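Local coordinates for protein extracellular invertase (Aspergillus kawachii, PDB 5XH8) that transfers fructosyl groups with high activity as a family 32 beta-fructofuranosidase, probably cleaving sucrose and yielding fructooligosaccharides such as 1-kestose, at residues 3-8 with 566-571; 12-17 with 358-363. All blocks are in the same frame, centred on the assembly; numbering follows the deposited sequence.

Contact 1: residues 3-8 with 566-571; sequences VVIDYN and RSWYAN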
loop_
_atom_site.group_PDB
_atom_site.type_symbol
_atom_site.label_atom_id
_atom_site.label_comp_id
_atom_site.label_asym_id
_atom_site.label_seq_id
_atom_site.Cartn_x
_atom_site.Cartn_y
_atom_site.Cartn_z
ATOM N N VAL A 3 4.108 -51.271 4.526
ATOM C CA VAL A 3 5.117 -51.242 3.450
ATOM C C VAL A 3 6.503 -51.367 4.116
ATOM O O VAL A 3 6.889 -50.524 4.927
ATOM C CB VAL A 3 4.938 -49.993 2.551
ATOM C CG1 VAL A 3 3.486 -49.926 2.053
ATOM C CG2 VAL A 3 5.352 -48.700 3.271
ATOM N N VAL A 4 7.225 -52.443 3.795
ATOM C CA VAL A 4 8.312 -52.969 4.673
ATOM C C VAL A 4 9.666 -52.382 4.353
ATOM O O VAL A 4 10.177 -52.664 3.275
ATOM C CB VAL A 4 8.499 -54.497 4.500
ATOM C CG1 VAL A 4 9.522 -55.059 5.508
ATOM C CG2 VAL A 4 7.176 -55.201 4.623
ATOM N N ILE A 5 10.263 -51.631 5.290
ATOM C CA ILE A 5 11.603 -51.050 5.084
ATOM C C ILE A 5 12.642 -51.747 5.956
ATOM O O ILE A 5 12.564 -51.703 7.194
ATOM C CB ILE A 5 11.689 -49.543 5.399
ATOM C CG1 ILE A 5 10.551 -48.734 4.737
ATOM C CG2 ILE A 5 13.040 -48.995 4.937
ATOM C CD1 ILE A 5 10.688 -48.505 3.259
ATOM N N ASP A 6 13.634 -52.346 5.315
ATOM C CA ASP A 6 14.712 -53.010 6.016
ATOM C C ASP A 6 15.992 -52.329 5.610
ATOM O O ASP A 6 16.426 -52.430 4.463
ATOM C CB ASP A 6 14.736 -54.489 5.653
ATOM C CG ASP A 6 15.767 -55.272 6.446
ATOM O OD1 ASP A 6 16.795 -54.697 6.889
ATOM O OD2 ASP A 6 15.540 -56.488 6.605
ATOM N N TYR A 7 16.607 -51.634 6.564
ATOM C CA TYR A 7 17.802 -50.840 6.287
ATOM C C TYR A 7 19.079 -51.679 6.203
ATOM O O TYR A 7 20.158 -51.112 6.044
ATOM C CB TYR A 7 17.943 -49.683 7.303
ATOM C CG TYR A 7 16.814 -48.675 7.172
ATOM C CD1 TYR A 7 16.739 -47.811 6.061
ATOM C CD2 TYR A 7 15.804 -48.606 8.132
ATOM C CE1 TYR A 7 15.695 -46.911 5.920
ATOM C CE2 TYR A 7 14.759 -47.688 8.016
ATOM C CZ TYR A 7 14.716 -46.842 6.916
ATOM O OH TYR A 7 13.666 -45.968 6.806
ATOM N N ASN A 8 18.970 -53.013 6.308
ATOM C CA ASN A 8 20.076 -53.893 5.909
ATOM C C ASN A 8 20.002 -54.320 4.463
ATOM O O ASN A 8 20.980 -54.817 3.948
ATOM C CB ASN A 8 20.145 -55.133 6.799
ATOM C CG ASN A 8 20.415 -54.788 8.237
ATOM O OD1 ASN A 8 21.369 -54.073 8.564
ATOM N ND2 ASN A 8 19.570 -55.282 9.107
ATOM N N ARG A 566 22.984 -38.296 4.217
ATOM C CA ARG A 566 21.825 -39.149 4.102
ATOM C C ARG A 566 22.231 -40.627 3.853
ATOM O O ARG A 566 21.916 -41.207 2.817
ATOM C CB ARG A 566 20.870 -38.561 3.051
ATOM C CG ARG A 566 20.176 -37.292 3.580
ATOM C CD ARG A 566 18.921 -36.796 2.830
ATOM N NE ARG A 566 19.323 -35.787 1.915
ATOM C CZ ARG A 566 18.973 -34.504 1.841
ATOM N NH1 ARG A 566 18.010 -33.904 2.554
ATOM N NH2 ARG A 566 19.602 -33.827 0.904
ATOM N N SER A 567 22.904 -41.225 4.842
ATOM C CA SER A 567 23.290 -42.641 4.764
ATOM C C SER A 567 22.042 -43.519 4.888
ATOM O O SER A 567 21.101 -43.203 5.641
ATOM C CB SER A 567 24.349 -43.000 5.823
ATOM O OG SER A 567 23.781 -43.125 7.113
ATOM N N TRP A 568 22.045 -44.615 4.129
ATOM C CA TRP A 568 20.944 -45.572 4.084
ATOM C C TRP A 568 21.043 -46.741 5.083
ATOM O O TRP A 568 20.071 -47.020 5.785
ATOM C CB TRP A 568 20.825 -46.142 2.660
ATOM C CG TRP A 568 19.760 -47.174 2.562
ATOM C CD1 TRP A 568 19.929 -48.532 2.580
ATOM C CD2 TRP A 568 18.350 -46.945 2.462
ATOM N NE1 TRP A 568 18.710 -49.153 2.499
ATOM C CE2 TRP A 568 17.724 -48.211 2.434
ATOM C CE3 TRP A 568 17.553 -45.794 2.404
ATOM C CZ2 TRP A 568 16.342 -48.359 2.324
ATOM C CZ3 TRP A 568 16.171 -45.942 2.309
ATOM C CH2 TRP A 568 15.583 -47.211 2.266
ATOM N N TYR A 569 22.179 -47.447 5.078
ATOM C CA TYR A 569 22.300 -48.769 5.717
ATOM C C TYR A 569 22.363 -48.644 7.238
ATOM O O TYR A 569 23.046 -47.771 7.775
ATOM C CB TYR A 569 23.543 -49.551 5.190
ATOM C CG TYR A 569 23.384 -50.104 3.792
ATOM C CD1 TYR A 569 22.643 -51.267 3.561
ATOM C CD2 TYR A 569 23.971 -49.478 2.688
ATOM C CE1 TYR A 569 22.478 -51.783 2.272
ATOM C CE2 TYR A 569 23.815 -49.994 1.394
ATOM C CZ TYR A 569 23.063 -51.150 1.202
ATOM O OH TYR A 569 22.888 -51.659 -0.057
ATOM N N ALA A 570 21.646 -49.531 7.918
ATOM C CA ALA A 570 21.580 -49.559 9.375
ATOM C C ALA A 570 22.980 -49.603 10.013
ATOM O O ALA A 570 23.216 -48.932 11.031
ATOM C CB ALA A 570 20.730 -50.732 9.839
ATOM N N ASN A 571 23.892 -50.326 9.351
ATOM C CA ASN A 571 25.292 -50.531 9.773
ATOM C C ASN A 571 26.227 -49.408 9.498
ATOM O O ASN A 571 27.392 -49.537 9.809
ATOM C CB ASN A 571 25.937 -51.678 8.968
ATOM C CG ASN A 571 25.340 -53.000 9.265
ATOM O OD1 ASN A 571 24.408 -53.119 10.071
ATOM N ND2 ASN A 571 25.850 -54.025 8.595
#
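Tyr7 and Tyr569 bring their CA atoms to 5.0 Å where two irregular segments meet, their touching parts running 45° apart. Neither is a strand: 566-571 lies in the loop between strands 559-564 and 574-580 of the family 32 C-terminal beta-sandwich, and 3-8 belongs to the N-terminal tail laid over it. A single backbone hydrogen bond joins them, from Ala570 N to Tyr7 O (2.9 Å), and the CA-H of Tyr569 points at the same oxygen (CA to O 3.2 Å). Tyr7 O thus meets one N-H hydrogen bond and one weaker CA-H...O contact, from consecutive residues.

The side chains add an edge-to-face aromatic pair. Trp568 CG is anti to its backbone N (chi1 177°), which carries the indole out beneath the Tyr7 ring, whose CD1-CE1 edge lies over one face; the planes stand at 63° with the six-membered-ring centroids 4.9 Å apart. Tyr7 CD1 rides over the middle of that face, while CE1 lies 3.7 Å from Trp568 CH2. Ile5 CG2 covers the rim of a face of the Tyr7 ring and also touches Trp568 CH2. Polar ends are held from elsewhere: Tyr7 OH bonds to Thr25 OG1, and Trp568 NE1 donates to Val9 O. An Asx turn, Asn8 N to Asp6 OD1, shapes the tail here, and beyond it Asn8 OD1 reaches Ala570 CB at 3.6 Å.

Contact 2: residues 12-17 with 358-363; sequences PNLSTL and GFPTNQ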
loop_
_atom_site.group_PDB
_atom_site.type_symbol
_atom_site.label_atom_id
_atom_site.label_comp_id
_atom_site.label_asym_id
_atom_site.label_seq_id
_atom_site.Cartn_x
_atom_site.Cartn_y
_atom_site.Cartn_z
ATOM N N PRO A 12 15.651 -49.104 -2.971
ATOM C CA PRO A 12 15.130 -48.915 -4.308
ATOM C C PRO A 12 15.458 -47.517 -4.817
ATOM O O PRO A 12 16.239 -46.767 -4.188
ATOM C CB PRO A 12 13.624 -49.043 -4.110
ATOM C CG PRO A 12 13.396 -48.429 -2.758
ATOM C CD PRO A 12 14.606 -48.857 -1.950
ATOM N N ASN A 13 14.902 -47.192 -5.982
ATOM C CA ASN A 13 14.700 -45.800 -6.363
ATOM C C ASN A 13 13.680 -45.300 -5.347
ATOM O O ASN A 13 12.522 -45.725 -5.366
ATOM C CB ASN A 13 14.151 -45.677 -7.781
ATOM C CG ASN A 13 13.897 -44.210 -8.203
ATOM O OD1 ASN A 13 13.833 -43.275 -7.389
ATOM N ND2 ASN A 13 13.742 -44.023 -9.489
ATOM N N LEU A 14 14.126 -44.443 -4.430
ATOM C CA LEU A 14 13.242 -44.008 -3.321
ATOM C C LEU A 14 11.950 -43.320 -3.769
ATOM O O LEU A 14 10.953 -43.384 -3.069
ATOM C CB LEU A 14 13.992 -43.132 -2.320
ATOM C CG LEU A 14 15.215 -43.801 -1.694
ATOM C CD1 LEU A 14 15.929 -42.801 -0.810
ATOM C CD2 LEU A 14 14.809 -45.025 -0.903
ATOM N N SER A 15 11.954 -42.698 -4.945
ATOM C CA SER A 15 10.731 -42.101 -5.480
ATOM C C SER A 15 9.644 -43.081 -5.869
ATOM O O SER A 15 8.572 -42.633 -6.193
ATOM C CB SER A 15 11.054 -41.195 -6.661
ATOM O OG SER A 15 11.790 -40.098 -6.160
ATOM N N THR A 16 9.904 -44.396 -5.834
ATOM C CA THR A 16 8.860 -45.396 -6.089
ATOM C C THR A 16 8.134 -45.824 -4.840
ATOM O O THR A 16 7.147 -46.526 -4.949
ATOM C CB THR A 16 9.433 -46.677 -6.767
ATOM O OG1 THR A 16 10.376 -47.338 -5.895
ATOM C CG2 THR A 16 10.115 -46.308 -8.075
ATOM N N LEU A 17 8.615 -45.432 -3.655
ATOM C CA LEU A 17 7.989 -45.884 -2.399
ATOM C C LEU A 17 6.707 -45.090 -2.089
ATOM O O LEU A 17 6.491 -44.037 -2.679
ATOM C CB LEU A 17 8.981 -45.802 -1.237
ATOM C CG LEU A 17 10.179 -46.763 -1.318
ATOM C CD1 LEU A 17 11.246 -46.383 -0.309
ATOM C CD2 LEU A 17 9.729 -48.198 -1.079
ATOM N N GLY A 358 13.843 -34.335 -8.243
ATOM C CA GLY A 358 13.658 -35.774 -8.055
ATOM C C GLY A 358 13.897 -36.329 -6.656
ATOM O O GLY A 358 13.812 -37.550 -6.459
ATOM N N PHE A 359 14.193 -35.464 -5.679
ATOM C CA PHE A 359 14.343 -35.898 -4.283
ATOM C C PHE A 359 13.014 -36.533 -3.823
ATOM O O PHE A 359 11.945 -36.075 -4.201
ATOM C CB PHE A 359 14.765 -34.728 -3.353
ATOM C CG PHE A 359 15.002 -35.155 -1.921
ATOM C CD1 PHE A 359 13.941 -35.307 -1.031
ATOM C CD2 PHE A 359 16.281 -35.439 -1.472
ATOM C CE1 PHE A 359 14.148 -35.757 0.264
ATOM C CE2 PHE A 359 16.498 -35.890 -0.158
ATOM C CZ PHE A 359 15.434 -36.044 0.708
ATOM N N PRO A 360 13.070 -37.607 -3.019
ATOM C CA PRO A 360 11.830 -38.289 -2.646
ATOM C C PRO A 360 11.042 -37.566 -1.523
ATOM O O PRO A 360 10.920 -38.053 -0.390
ATOM C CB PRO A 360 12.326 -39.663 -2.232
ATOM C CG PRO A 360 13.672 -39.389 -1.671
ATOM C CD PRO A 360 14.251 -38.352 -2.566
ATOM N N THR A 361 10.466 -36.427 -1.891
ATOM C CA THR A 361 9.846 -35.506 -0.941
ATOM C C THR A 361 8.544 -36.076 -0.412
ATOM O O THR A 361 8.318 -36.069 0.802
ATOM C CB THR A 361 9.695 -34.095 -1.563
ATOM O OG1 THR A 361 11.017 -33.562 -1.729
ATOM C CG2 THR A 361 8.880 -33.143 -0.648
ATOM N N ASN A 362 7.730 -36.659 -1.287
ATOM C CA ASN A 362 6.465 -37.248 -0.829
ATOM C C ASN A 362 6.679 -38.444 0.080
ATOM O O ASN A 362 5.867 -38.683 0.964
ATOM C CB ASN A 362 5.575 -37.648 -1.996
ATOM C CG ASN A 362 5.115 -36.452 -2.805
ATOM O OD1 ASN A 362 5.176 -35.309 -2.356
ATOM N ND2 ASN A 362 4.666 -36.715 -4.002
ATOM N N GLN A 363 7.789 -39.149 -0.123
ATOM C CA GLN A 363 8.155 -40.300 0.708
ATOM C C GLN A 363 8.624 -39.829 2.079
ATOM O O GLN A 363 8.237 -40.378 3.112
ATOM C CB GLN A 363 9.261 -41.114 0.015
ATOM C CG GLN A 363 8.784 -41.864 -1.229
ATOM C CD GLN A 363 8.554 -40.971 -2.439
ATOM O OE1 GLN A 363 9.193 -39.924 -2.618
ATOM N NE2 GLN A 363 7.650 -41.396 -3.292
#
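Leu17 O accepts a hydrogen bond from Gln363 NE2 at 2.9 Å, the shorter of the two polar links across this contact. The N-H points almost straight at the oxygen (170°), which lies in the plane of the Gln363 amide. The glutamine chain folds at chi2 (74°), swinging CD aside, and its CG rests 3.2 Å from Leu14 O and also against Leu17 CB. This largely buried side chain therefore lies across the turn of 3-10 helix at 14-16, with its amide nitrogen engaged by the carbonyl just beyond it.

At the other end, Ser15 OG gives a weak, long bond to Gly358 O. Beside these polar links, Leu14 CB meets CB and CG of the Pro360 ring, both at 3.8 Å. Each segment is also braced from within: Asn13 O receives both Thr16 N and Thr16 OG1, the hydroxyl at 2.7 Å, and Asn13 OD1 takes Ser15 N in an Asx turn. Across from it, Pro360 centres an inverse gamma turn and occupies the N-cap position of helix 361-364. The result is loop-to-helix packing, a 3-10 turn of the N-terminal tail docked on the start of a short helix in the catalytic beta-propeller of a family 32 enzyme.

In the fold
From the N terminus, residues 3-8 come first, then 12-17 a few residues later, and both belong to the tail that precedes strand 37-47. Contact 1 closes a loop of 557 intervening residues, reaching the C-terminal beta-sandwich; contact 2 closes one of 340 residues, ending in the propeller and lying wholly within the first. The two loops therefore nest without crossing. With their centres about 14 Å apart, the contacts touch directly: Trp568 CZ3 lies 3.6 Å from Leu14 CD2, and Arg566 CZ packs 3.5 Å from Phe359 CE2. The tail consequently spans both domains, and the Arg566-Phe359 pair joins sandwich to propeller directly.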